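PDB 4FMH: VP1 from Merkel cell polyomavirus, which forms the pentameric building blocks of the icosahedral viral capsid and binds sialylated glycans during attachment to host cells. Local coordinates for residues W45-Q53 with F261-H272; G146-Y155 with I166-P176. All coordinates share one frame; numbering follows the deposited sequence. Where two conformers were deposited one is given.

Overall arrangement
Interactions 1 and 2 both belong to the jelly-roll coat domain of VP1, and their centres lie about 25 Å apart, with nearest atoms about 10 Å from each other. Interaction 1 spans the greater part of the chain: it lays loop 45-53, between strands 11-28 and 71-76, against the hairpin end of strands 250-263 and 269-287 of the jelly roll. The segments of interaction 2 fall between these in sequence and are only 11 residues apart; they fold the chain beyond strand 142-146 of the smaller sheet onto helix 166-170 and what follows. Interaction 1 carries the sialic acid site, and both contacts reach neighbouring subunits of the pentamer.

Interaction 1 (W45-Q53 with F261-H272); sequences WYTYTYDLQ and FLFKTSGKMALH. With SIA (N-acetyl-alpha-neuraminic acid), chain U.
On one face of the Y48 ring the H272 imidazole makes an offset stack, planes at 13° and centroids 4.0 Å apart; W45 CZ3, from the same loop as Y48, lies over the centre of the opposite face. H272 reaches Y48 because its chi1 (-178°) swings the ring away from its backbone N, and its ND1 donates to T47 O, 2.8 Å away and above the carbonyl plane. W45 presents one indole face to K264 NZ, a cation-pi contact near the rim. A water over the centre of that face accepts from K264 NZ and donates to T49 O, while L262 CD2 meets the indole edge 3.6 Å from W45 CZ3.

Loop 45-53 packs along the hairpin of strands 250-263 and 269-287 of the jelly roll, building the sialic acid site at its end. L52 N gives a nearly straight bond to M269 O (172°). T49 OG1 accepts from L271 N and donates to Y50 O on a lone pair, tying loop to strand.

The extended K264 chain brings NZ to the syn side of D51 OD2, a salt bridge of 2.6 Å, and also to sialic acid O4. D51 OD1 accepts from the sugar amide N5 at 2.8 Å. On the sugar carboxylate, S266 OG donates to O1A at 2.5 Å and K268 NZ to O1B at 3.2 Å. A water joins D51 OD1 to K268 NZ, and the Y50 ring touches the acetyl methyl C11.

Interaction 2 (G146-Y155 with I166-P176); sequences GLVLDYQTQY and IETVLGRKMTP
Y151 and P176 lie side by side and point the same way, the proline ring spread over one face of the phenol. P176 CD stands 3.9 Å from the centroid of the Y151 ring and 15° off its normal, a CH-pi contact, while CG touches the ring at CE2. The opposite face carries CG of Q152. The Y151 chi1 (91°) lies well away from a staggered value, which suggests some strain, and holds the ring alongside the 174-176 backbone, with M174 O near its edge.

M174 meets V148 tip to tip, SD 3.6 Å from V148 CG2. A bend at chi3 (-82°) turns M174 CE to within 3.4 Å of Y151 O and 3.6 Å of T153 O; the same methyl comes in plane to the edge of the Y155 ring, whose side chain crosses that of M174 at about a right angle. I166 CD1 lies 3.6 Å from G146 C.

The loop after strand 142-146 is thus packed against helix 166-170 and the chain beyond it, beside a neighbouring subunit: Y151 OH is hydrogen-bonded to N44 OD1 of that subunit and accepts from Q152 NE2. A type I turn from D150 to T153 shapes the loop, with an Asx turn in which D150 OD1 accepts from Q152 N. No direct hydrogen bond joins the two segments, so their cohesion rests on the fit of apolar and CH-pi surfaces rather than on bond direction.

Interaction 1 (W45-Q53 with F261-H272)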
loop_
_atom_site.group_PDB
_atom_site.type_symbol
_atom_site.label_atom_id
_atom_site.label_comp_id
_atom_site.label_asym_id
_atom_site.label_seq_id
_atom_site.Cartn_x
_atom_site.Cartn_y
_atom_site.Cartn_z
ATOM N N TRP B 45 10.324 4.638 32.668
ATOM C CA TRP B 45 9.491 3.974 31.674
ATOM C C TRP B 45 8.338 4.849 31.153
ATOM O O TRP B 45 7.410 4.351 30.523
ATOM C CB TRP B 45 9.000 2.618 32.191
ATOM C CG TRP B 45 10.096 1.574 32.196
ATOM C CD1 TRP B 45 10.581 0.897 33.277
ATOM C CD2 TRP B 45 10.858 1.127 31.066
ATOM N NE1 TRP B 45 11.588 0.036 32.887
ATOM C CE2 TRP B 45 11.778 0.160 31.536
ATOM C CE3 TRP B 45 10.841 1.437 29.698
ATOM C CZ2 TRP B 45 12.677 -0.497 30.686
ATOM C CZ3 TRP B 45 11.739 0.791 28.854
ATOM C CH2 TRP B 45 12.642 -0.171 29.353
ATOM N N TYR B 46 8.423 6.151 31.416
ATOM C CA TYR B 46 7.491 7.132 30.866
ATOM C C TYR B 46 7.433 7.015 29.340
ATOM O O TYR B 46 8.467 7.013 28.670
ATOM C CB TYR B 46 7.936 8.532 31.278
ATOM C CG TYR B 46 7.155 9.677 30.691
ATOM C CD1 TYR B 46 5.776 9.797 30.902
ATOM C CD2 TYR B 46 7.804 10.673 29.963
ATOM C CE1 TYR B 46 5.061 10.874 30.375
ATOM C CE2 TYR B 46 7.103 11.746 29.432
ATOM C CZ TYR B 46 5.734 11.839 29.641
ATOM O OH TYR B 46 5.049 12.904 29.115
ATOM N N THR B 47 6.205 6.932 28.827
ATOM C CA THR B 47 5.867 6.704 27.398
ATOM C C THR B 47 5.915 5.231 26.978
ATOM O O THR B 47 5.795 4.914 25.791
ATOM C CB THR B 47 6.629 7.632 26.373
ATOM O OG1 THR B 47 7.957 7.141 26.149
ATOM C CG2 THR B 47 6.673 9.085 26.849
ATOM N N TYR B 48 6.060 4.347 27.963
ATOM C CA TYR B 48 6.030 2.901 27.748
ATOM C C TYR B 48 5.037 2.218 28.695
ATOM O O TYR B 48 4.548 2.825 29.666
ATOM C CB TYR B 48 7.419 2.277 27.968
ATOM C CG TYR B 48 8.512 2.772 27.055
ATOM C CD1 TYR B 48 8.839 2.072 25.888
ATOM C CD2 TYR B 48 9.243 3.927 27.366
ATOM C CE1 TYR B 48 9.849 2.518 25.042
ATOM C CE2 TYR B 48 10.264 4.376 26.527
ATOM C CZ TYR B 48 10.552 3.665 25.368
ATOM O OH TYR B 48 11.549 4.102 24.533
ATOM N N THR B 49 4.747 0.955 28.402
ATOM C CA THR B 49 4.076 0.069 29.337
ATOM C C THR B 49 5.165 -0.630 30.151
ATOM O O THR B 49 6.362 -0.394 29.935
ATOM C CB THR B 49 3.243 -1.020 28.612
ATOM O OG1 THR B 49 4.110 -1.843 27.818
ATOM C CG2 THR B 49 2.169 -0.403 27.728
ATOM N N TYR B 50 4.756 -1.485 31.087
ATOM C CA TYR B 50 5.668 -2.493 31.626
ATOM C C TYR B 50 5.693 -3.678 30.655
ATOM O O TYR B 50 5.300 -3.543 29.492
ATOM C CB TYR B 50 5.263 -2.926 33.048
ATOM C CG TYR B 50 5.629 -1.942 34.147
ATOM C CD1 TYR B 50 6.316 -0.755 33.866
ATOM C CD2 TYR B 50 5.325 -2.224 35.482
ATOM C CE1 TYR B 50 6.665 0.132 34.878
ATOM C CE2 TYR B 50 5.668 -1.345 36.501
ATOM C CZ TYR B 50 6.335 -0.169 36.193
ATOM O OH TYR B 50 6.674 0.699 37.204
ATOM N N ASP B 51 6.143 -4.838 31.114
ATOM C CA ASP B 51 6.258 -5.985 30.219
ATOM C C ASP B 51 4.922 -6.685 30.019
ATOM O O ASP B 51 4.257 -7.078 30.979
ATOM C CB ASP B 51 7.345 -6.944 30.714
ATOM C CG ASP B 51 8.697 -6.268 30.827
ATOM O OD1 ASP B 51 9.416 -6.532 31.815
ATOM O OD2 ASP B 51 9.038 -5.455 29.934
ATOM N N LEU B 52 4.530 -6.813 28.758
ATOM C CA LEU B 52 3.264 -7.435 28.400
ATOM C C LEU B 52 3.453 -8.937 28.225
ATOM O O LEU B 52 4.287 -9.382 27.432
ATOM C CB LEU B 52 2.702 -6.797 27.122
ATOM C CG LEU B 52 2.281 -5.329 27.265
ATOM C CD1 LEU B 52 2.376 -4.607 25.928
ATOM C CD2 LEU B 52 0.882 -5.195 27.860
ATOM N N GLN B 53 2.678 -9.710 28.979
ATOM C CA GLN B 53 2.791 -11.166 28.981
ATOM C C GLN B 53 1.434 -11.818 29.206
ATOM O O GLN B 53 0.664 -11.353 30.048
ATOM C CB GLN B 53 3.712 -11.642 30.115
ATOM C CG GLN B 53 5.153 -11.168 30.068
ATOM C CD GLN B 53 6.018 -11.883 31.087
ATOM O OE1 GLN B 53 6.469 -13.006 30.856
ATOM N NE2 GLN B 53 6.251 -11.233 32.224
ATOM N N PHE B 261 6.471 -2.108 19.758
ATOM C CA PHE B 261 7.108 -2.719 20.920
ATOM C C PHE B 261 8.578 -2.353 21.026
ATOM O O PHE B 261 9.286 -2.297 20.014
ATOM C CB PHE B 261 7.051 -4.249 20.845
ATOM C CG PHE B 261 5.669 -4.831 20.915
ATOM C CD1 PHE B 261 4.988 -4.905 22.125
ATOM C CD2 PHE B 261 5.068 -5.354 19.766
ATOM C CE1 PHE B 261 3.710 -5.477 22.191
ATOM C CE2 PHE B 261 3.794 -5.927 19.824
ATOM C CZ PHE B 261 3.120 -5.980 21.044
ATOM N N LEU B 262 9.026 -2.134 22.263
ATOM C CA LEU B 262 10.439 -2.176 22.591
ATOM C C LEU B 262 10.759 -3.628 22.930
ATOM O O LEU B 262 10.176 -4.204 23.860
ATOM C CB LEU B 262 10.756 -1.269 23.780
ATOM C CG LEU B 262 12.229 -1.165 24.216
ATOM C CD1 LEU B 262 13.102 -0.494 23.148
ATOM C CD2 LEU B 262 12.346 -0.443 25.550
ATOM N N PHE B 263 11.653 -4.222 22.153
ATOM C CA PHE B 263 12.049 -5.617 22.337
ATOM C C PHE B 263 13.279 -5.686 23.220
ATOM O O PHE B 263 14.352 -5.222 22.828
ATOM C CB PHE B 263 12.368 -6.248 20.980
ATOM C CG PHE B 263 11.147 -6.531 20.142
ATOM C CD1 PHE B 263 10.581 -5.539 19.355
ATOM C CD2 PHE B 263 10.572 -7.791 20.145
ATOM C CE1 PHE B 263 9.446 -5.798 18.573
ATOM C CE2 PHE B 263 9.435 -8.065 19.368
ATOM C CZ PHE B 263 8.873 -7.062 18.587
ATOM N N LYS B 264 13.115 -6.265 24.404
ATOM C CA LYS B 264 14.193 -6.335 25.386
ATOM C C LYS B 264 14.956 -7.661 25.274
ATOM O O LYS B 264 14.379 -8.679 24.893
ATOM C CB LYS B 264 13.633 -6.154 26.801
ATOM C CG LYS B 264 12.827 -4.868 26.979
ATOM C CD LYS B 264 12.186 -4.803 28.356
ATOM C CE LYS B 264 11.464 -3.474 28.549
ATOM N NZ LYS B 264 10.660 -3.454 29.803
ATOM N N THR B 265 16.246 -7.629 25.609
ATOM C CA THR B 265 17.146 -8.786 25.499
ATOM C C THR B 265 16.541 -10.109 25.993
ATOM O O THR B 265 16.666 -11.133 25.331
ATOM C CB THR B 265 18.484 -8.521 26.250
ATOM O OG1 THR B 265 19.013 -7.251 25.852
ATOM C CG2 THR B 265 19.529 -9.617 25.951
ATOM N N SER B 266 15.890 -10.071 27.153
ATOM C CA SER B 266 15.336 -11.263 27.796
ATOM C C SER B 266 14.180 -11.905 27.020
ATOM O O SER B 266 13.837 -13.064 27.269
ATOM C CB SER B 266 14.829 -10.890 29.182
ATOM O OG SER B 266 13.811 -9.914 29.045
ATOM N N GLY B 267 13.578 -11.146 26.102
ATOM C CA GLY B 267 12.380 -11.583 25.396
ATOM C C GLY B 267 11.163 -10.757 25.782
ATOM O O GLY B 267 10.158 -10.756 25.073
ATOM N N LYS B 268 11.258 -10.050 26.905
ATOM C CA LYS B 268 10.180 -9.184 27.369
ATOM C C LYS B 268 9.901 -8.097 26.337
ATOM O O LYS B 268 10.811 -7.643 25.631
ATOM C CB LYS B 268 10.518 -8.547 28.724
ATOM C CG LYS B 268 10.837 -9.535 29.848
ATOM C CD LYS B 268 9.601 -10.193 30.425
ATOM C CE LYS B 268 9.972 -11.237 31.487
ATOM N NZ LYS B 268 10.435 -10.635 32.769
ATOM N N MET B 269 8.633 -7.702 26.245
ATOM C CA MET B 269 8.209 -6.657 25.323
ATOM C C MET B 269 7.294 -5.647 26.006
ATOM O O MET B 269 6.402 -6.024 26.771
ATOM C CB MET B 269 7.480 -7.275 24.131
ATOM C CG MET B 269 8.356 -8.242 23.314
ATOM S SD MET B 269 7.411 -9.389 22.324
ATOM C CE MET B 269 6.461 -8.276 21.284
ATOM N N ALA B 270 7.513 -4.372 25.697
ATOM C CA ALA B 270 6.682 -3.282 26.199
ATOM C C ALA B 270 6.216 -2.403 25.035
ATOM O O ALA B 270 6.977 -2.152 24.101
ATOM C CB ALA B 270 7.465 -2.447 27.210
ATOM N N LEU B 271 4.970 -1.939 25.085
ATOM C CA LEU B 271 4.486 -1.000 24.067
ATOM C C LEU B 271 4.998 0.421 24.329
ATOM O O LEU B 271 5.369 0.765 25.457
ATOM C CB LEU B 271 2.958 -1.036 23.956
ATOM C CG LEU B 271 2.344 -2.234 23.230
ATOM C CD1 LEU B 271 0.856 -2.289 23.502
ATOM C CD2 LEU B 271 2.628 -2.184 21.708
ATOM N N HIS B 272 5.026 1.231 23.273
ATOM C CA HIS B 272 5.595 2.575 23.312
ATOM C C HIS B 272 4.663 3.497 22.539
ATOM O O HIS B 272 4.058 3.089 21.543
ATOM C CB HIS B 272 6.990 2.548 22.668
ATOM C CG HIS B 272 7.718 3.860 22.675
ATOM N ND1 HIS B 272 7.758 4.700 23.768
ATOM C CD2 HIS B 272 8.491 4.447 21.728
ATOM C CE1 HIS B 272 8.491 5.761 23.482
ATOM N NE2 HIS B 272 8.950 5.631 22.250
HETATM C C1 SIA U . 13.853 -8.205 32.003
HETATM C C2 SIA U . 14.412 -7.114 32.919
HETATM C C3 SIA U . 14.396 -5.769 32.169
HETATM C C4 SIA U . 13.010 -5.125 32.051
HETATM C C5 SIA U . 12.297 -5.083 33.400
HETATM C C6 SIA U . 12.314 -6.447 34.103
HETATM C C7 SIA U . 11.745 -6.318 35.528
HETATM C C8 SIA U . 11.334 -7.648 36.177
HETATM C C9 SIA U . 12.514 -8.489 36.654
HETATM C C10 SIA U . 10.480 -3.463 33.734
HETATM C C11 SIA U . 9.064 -3.115 33.399
HETATM N N5 SIA U . 10.942 -4.594 33.189
HETATM O O1A SIA U . 14.027 -8.110 30.764
HETATM O O1B SIA U . 13.244 -9.185 32.500
HETATM O O4 SIA U . 13.112 -3.780 31.547
HETATM O O6 SIA U . 13.647 -7.001 34.142
HETATM O O7 SIA U . 12.674 -5.609 36.360
HETATM O O8 SIA U . 10.474 -7.406 37.302
HETATM O O9 SIA U . 12.772 -9.491 35.669
HETATM O O10 SIA U . 11.152 -2.752 34.463
HETATM O O HOH W 1 8.907 -1.274 30.331
HETATM O O HOH W 2 8.841 -8.467 33.624
HETATM O O HOH W 3 6.922 -9.410 27.744
#

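Interaction 2 (G146-Y155 with I166-P176)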
loop_
_atom_site.group_PDB
_atom_site.type_symbol
_atom_site.label_atom_id
_atom_site.label_comp_id
_atom_site.label_asym_id
_atom_site.label_seq_id
_atom_site.Cartn_x
_atom_site.Cartn_y
_atom_site.Cartn_z
ATOM N N GLY B 146 -17.703 0.608 24.758
ATOM C CA GLY B 146 -16.859 -0.434 25.348
ATOM C C GLY B 146 -16.971 -1.765 24.618
ATOM O O GLY B 146 -18.076 -2.205 24.261
ATOM N N LEU B 147 -15.825 -2.405 24.399
ATOM C CA LEU B 147 -15.770 -3.755 23.817
ATOM C C LEU B 147 -14.409 -4.328 24.121
ATOM O O LEU B 147 -13.388 -3.685 23.862
ATOM C CB LEU B 147 -16.015 -3.728 22.293
ATOM C CG LEU B 147 -16.185 -5.049 21.534
ATOM C CD1 LEU B 147 -17.053 -4.825 20.289
ATOM C CD2 LEU B 147 -14.837 -5.697 21.152
ATOM N N VAL B 148 -14.392 -5.538 24.673
ATOM C CA VAL B 148 -13.131 -6.161 25.043
ATOM C C VAL B 148 -12.910 -7.516 24.375
ATOM O O VAL B 148 -13.864 -8.220 24.030
ATOM C CB VAL B 148 -12.983 -6.307 26.574
ATOM C CG1 VAL B 148 -12.923 -4.931 27.238
ATOM C CG2 VAL B 148 -14.123 -7.150 27.151
ATOM N N LEU B 149 -11.636 -7.862 24.196
ATOM C CA LEU B 149 -11.232 -9.171 23.705
ATOM C C LEU B 149 -11.781 -10.293 24.590
ATOM O O LEU B 149 -12.322 -11.278 24.085
ATOM C CB LEU B 149 -9.705 -9.252 23.635
ATOM C CG LEU B 149 -9.085 -10.424 22.865
ATOM C CD1 LEU B 149 -9.221 -10.232 21.363
ATOM C CD2 LEU B 149 -7.618 -10.575 23.239
ATOM N N ASP B 150 -11.668 -10.125 25.906
ATOM C CA ASP B 150 -12.051 -11.177 26.848
ATOM C C ASP B 150 -12.845 -10.584 28.012
ATOM O O ASP B 150 -12.300 -9.819 28.812
ATOM C CB ASP B 150 -10.784 -11.905 27.329
ATOM C CG ASP B 150 -11.065 -13.021 28.333
ATOM O OD1 ASP B 150 -12.246 -13.310 28.644
ATOM O OD2 ASP B 150 -10.067 -13.613 28.818
ATOM N N TYR B 151 -14.124 -10.948 28.108
ATOM C CA TYR B 151 -15.008 -10.387 29.139
ATOM C C TYR B 151 -14.594 -10.795 30.556
ATOM O O TYR B 151 -14.985 -10.149 31.531
ATOM C CB TYR B 151 -16.481 -10.755 28.886
ATOM C CG TYR B 151 -16.931 -12.039 29.553
ATOM C CD1 TYR B 151 -17.518 -12.023 30.823
ATOM C CD2 TYR B 151 -16.747 -13.270 28.929
ATOM C CE1 TYR B 151 -17.923 -13.199 31.442
ATOM C CE2 TYR B 151 -17.149 -14.447 29.536
ATOM C CZ TYR B 151 -17.736 -14.406 30.791
ATOM O OH TYR B 151 -18.129 -15.576 31.392
ATOM N N GLN B 152 -13.808 -11.867 30.661
ATOM C CA GLN B 152 -13.364 -12.374 31.962
ATOM C C GLN B 152 -12.148 -11.641 32.527
ATOM O O GLN B 152 -11.760 -11.885 33.671
ATOM C CB GLN B 152 -13.116 -13.886 31.904
ATOM C CG GLN B 152 -14.386 -14.699 31.700
ATOM C CD GLN B 152 -14.162 -16.206 31.736
ATOM O OE1 GLN B 152 -13.047 -16.691 31.567
ATOM N NE2 GLN B 152 -15.233 -16.948 31.956
ATOM N N THR B 153 -11.565 -10.739 31.735
ATOM C CA THR B 153 -10.453 -9.907 32.187
ATOM C C THR B 153 -10.862 -9.097 33.429
ATOM O O THR B 153 -11.941 -8.487 33.463
ATOM C CB THR B 153 -9.969 -8.942 31.076
ATOM O OG1 THR B 153 -9.732 -9.672 29.857
ATOM C CG2 THR B 153 -8.686 -8.239 31.491
ATOM N N GLN B 154 -10.003 -9.114 34.444
ATOM C CA GLN B 154 -10.270 -8.396 35.692
ATOM C C GLN B 154 -9.403 -7.156 35.749
ATOM O O GLN B 154 -8.252 -7.207 36.187
ATOM C CB GLN B 154 -10.026 -9.299 36.910
ATOM C CG GLN B 154 -10.802 -10.605 36.861
ATOM C CD GLN B 154 -10.837 -11.343 38.192
ATOM O OE1 GLN B 154 -9.982 -11.143 39.060
ATOM N NE2 GLN B 154 -11.831 -12.212 38.353
ATOM N N TYR B 155 -9.952 -6.046 35.264
ATOM C CA TYR B 155 -9.227 -4.782 35.243
ATOM C C TYR B 155 -9.139 -4.225 36.667
ATOM O O TYR B 155 -10.013 -4.508 37.484
ATOM C CB TYR B 155 -9.900 -3.790 34.286
ATOM C CG TYR B 155 -9.794 -4.221 32.835
ATOM C CD1 TYR B 155 -8.623 -4.000 32.107
ATOM C CD2 TYR B 155 -10.857 -4.868 32.199
ATOM C CE1 TYR B 155 -8.509 -4.413 30.770
ATOM C CE2 TYR B 155 -10.759 -5.278 30.860
ATOM C CZ TYR B 155 -9.584 -5.050 30.157
ATOM O OH TYR B 155 -9.483 -5.463 28.840
ATOM N N ILE B 166 -15.488 -1.065 31.641
ATOM C CA ILE B 166 -16.902 -1.390 31.470
ATOM C C ILE B 166 -17.594 -1.690 32.806
ATOM O O ILE B 166 -18.709 -1.222 33.051
ATOM C CB ILE B 166 -17.117 -2.537 30.443
ATOM C CG1 ILE B 166 -16.621 -2.107 29.051
ATOM C CG2 ILE B 166 -18.595 -2.941 30.379
ATOM C CD1 ILE B 166 -16.836 -3.155 27.938
ATOM N N GLU B 167 -16.932 -2.459 33.667
ATOM C CA GLU B 167 -17.475 -2.748 34.999
ATOM C C GLU B 167 -17.778 -1.449 35.769
ATOM O O GLU B 167 -18.785 -1.363 36.478
ATOM C CB GLU B 167 -16.533 -3.665 35.798
ATOM C CG GLU B 167 -17.100 -4.109 37.154
ATOM C CD GLU B 167 -16.345 -5.276 37.788
ATOM O OE1 GLU B 167 -15.462 -5.875 37.129
ATOM O OE2 GLU B 167 -16.643 -5.592 38.960
ATOM N N THR B 168 -16.914 -0.447 35.606
ATOM C CA THR B 168 -17.119 0.867 36.215
ATOM C C THR B 168 -18.454 1.499 35.803
ATOM O O THR B 168 -19.192 1.989 36.652
ATOM C CB THR B 168 -15.974 1.854 35.872
ATOM O OG1 THR B 168 -14.711 1.185 35.980
ATOM C CG2 THR B 168 -16.004 3.068 36.812
ATOM N N VAL B 169 -18.753 1.497 34.505
ATOM C CA VAL B 169 -19.968 2.152 34.011
ATOM C C VAL B 169 -21.230 1.324 34.256
ATOM O O VAL B 169 -22.304 1.887 34.480
ATOM C CB VAL B 169 -19.862 2.588 32.514
ATOM C CG1 VAL B 169 -18.603 3.414 32.283
ATOM C CG2 VAL B 169 -19.884 1.390 31.584
ATOM N N LEU B 170 -21.099 -0.003 34.220
ATOM C CA LEU B 170 -22.240 -0.895 34.438
ATOM C C LEU B 170 -22.610 -1.061 35.919
ATOM O O LEU B 170 -23.757 -1.396 36.247
ATOM C CB LEU B 170 -21.989 -2.272 33.815
ATOM C CG LEU B 170 -21.874 -2.431 32.291
ATOM C CD1 LEU B 170 -21.739 -3.917 31.948
ATOM C CD2 LEU B 170 -23.060 -1.817 31.558
ATOM N N GLY B 171 -21.639 -0.848 36.805
ATOM C CA GLY B 171 -21.840 -1.072 38.242
ATOM C C GLY B 171 -21.923 -2.548 38.591
ATOM O O GLY B 171 -22.397 -2.916 39.675
ATOM N N ARG B 172 -21.462 -3.386 37.661
ATOM C CA ARG B 172 -21.505 -4.842 37.796
ATOM C C ARG B 172 -20.469 -5.464 36.854
ATOM O O ARG B 172 -20.018 -4.810 35.912
ATOM C CB ARG B 172 -22.916 -5.374 37.482
ATOM C CG ARG B 172 -23.399 -5.062 36.063
ATOM C CD ARG B 172 -24.902 -5.248 35.887
ATOM N NE ARG B 172 -25.292 -4.991 34.502
ATOM C CZ ARG B 172 -25.818 -3.851 34.064
ATOM N NH1 ARG B 172 -26.042 -2.849 34.902
ATOM N NH2 ARG B 172 -26.129 -3.715 32.782
ATOM N N LYS B 173 -20.122 -6.727 37.092
ATOM C CA LYS B 173 -19.160 -7.453 36.255
ATOM C C LYS B 173 -19.608 -7.561 34.796
ATOM O O LYS B 173 -20.807 -7.628 34.507
ATOM C CB LYS B 173 -18.912 -8.854 36.821
ATOM C CG LYS B 173 -18.272 -8.868 38.197
ATOM C CD LYS B 173 -18.208 -10.279 38.763
ATOM C CE LYS B 173 -18.025 -10.250 40.279
ATOM N NZ LYS B 173 -17.919 -11.622 40.850
ATOM N N MET B 174 -18.639 -7.571 33.882
ATOM C CA MET B 174 -18.918 -7.826 32.468
ATOM C C MET B 174 -19.511 -9.221 32.266
ATOM O O MET B 174 -19.301 -10.121 33.090
ATOM C CB MET B 174 -17.646 -7.702 31.630
ATOM C CG MET B 174 -17.083 -6.296 31.492
ATOM S SD MET B 174 -15.725 -6.297 30.309
ATOM C CE MET B 174 -14.348 -6.850 31.315
ATOM N N THR B 175 -20.260 -9.381 31.176
ATOM C CA THR B 175 -20.809 -10.668 30.755
ATOM C C THR B 175 -20.326 -10.926 29.310
ATOM O O THR B 175 -19.744 -10.030 28.692
ATOM C CB THR B 175 -22.359 -10.691 30.821
ATOM O OG1 THR B 175 -22.885 -9.669 29.969
ATOM C CG2 THR B 175 -22.881 -10.503 32.268
ATOM N N PRO B 176 -20.552 -12.141 28.766
ATOM C CA PRO B 176 -20.040 -12.399 27.413
ATOM C C PRO B 176 -20.454 -11.379 26.341
ATOM O O PRO B 176 -19.722 -11.191 25.368
ATOM C CB PRO B 176 -20.608 -13.779 27.087
ATOM C CG PRO B 176 -20.678 -14.460 28.429
ATOM C CD PRO B 176 -21.123 -13.361 29.371
HETATM O O HOH W 4 -12.895 -6.008 34.762
HETATM O O HOH W 5 -13.097 -4.029 37.173
#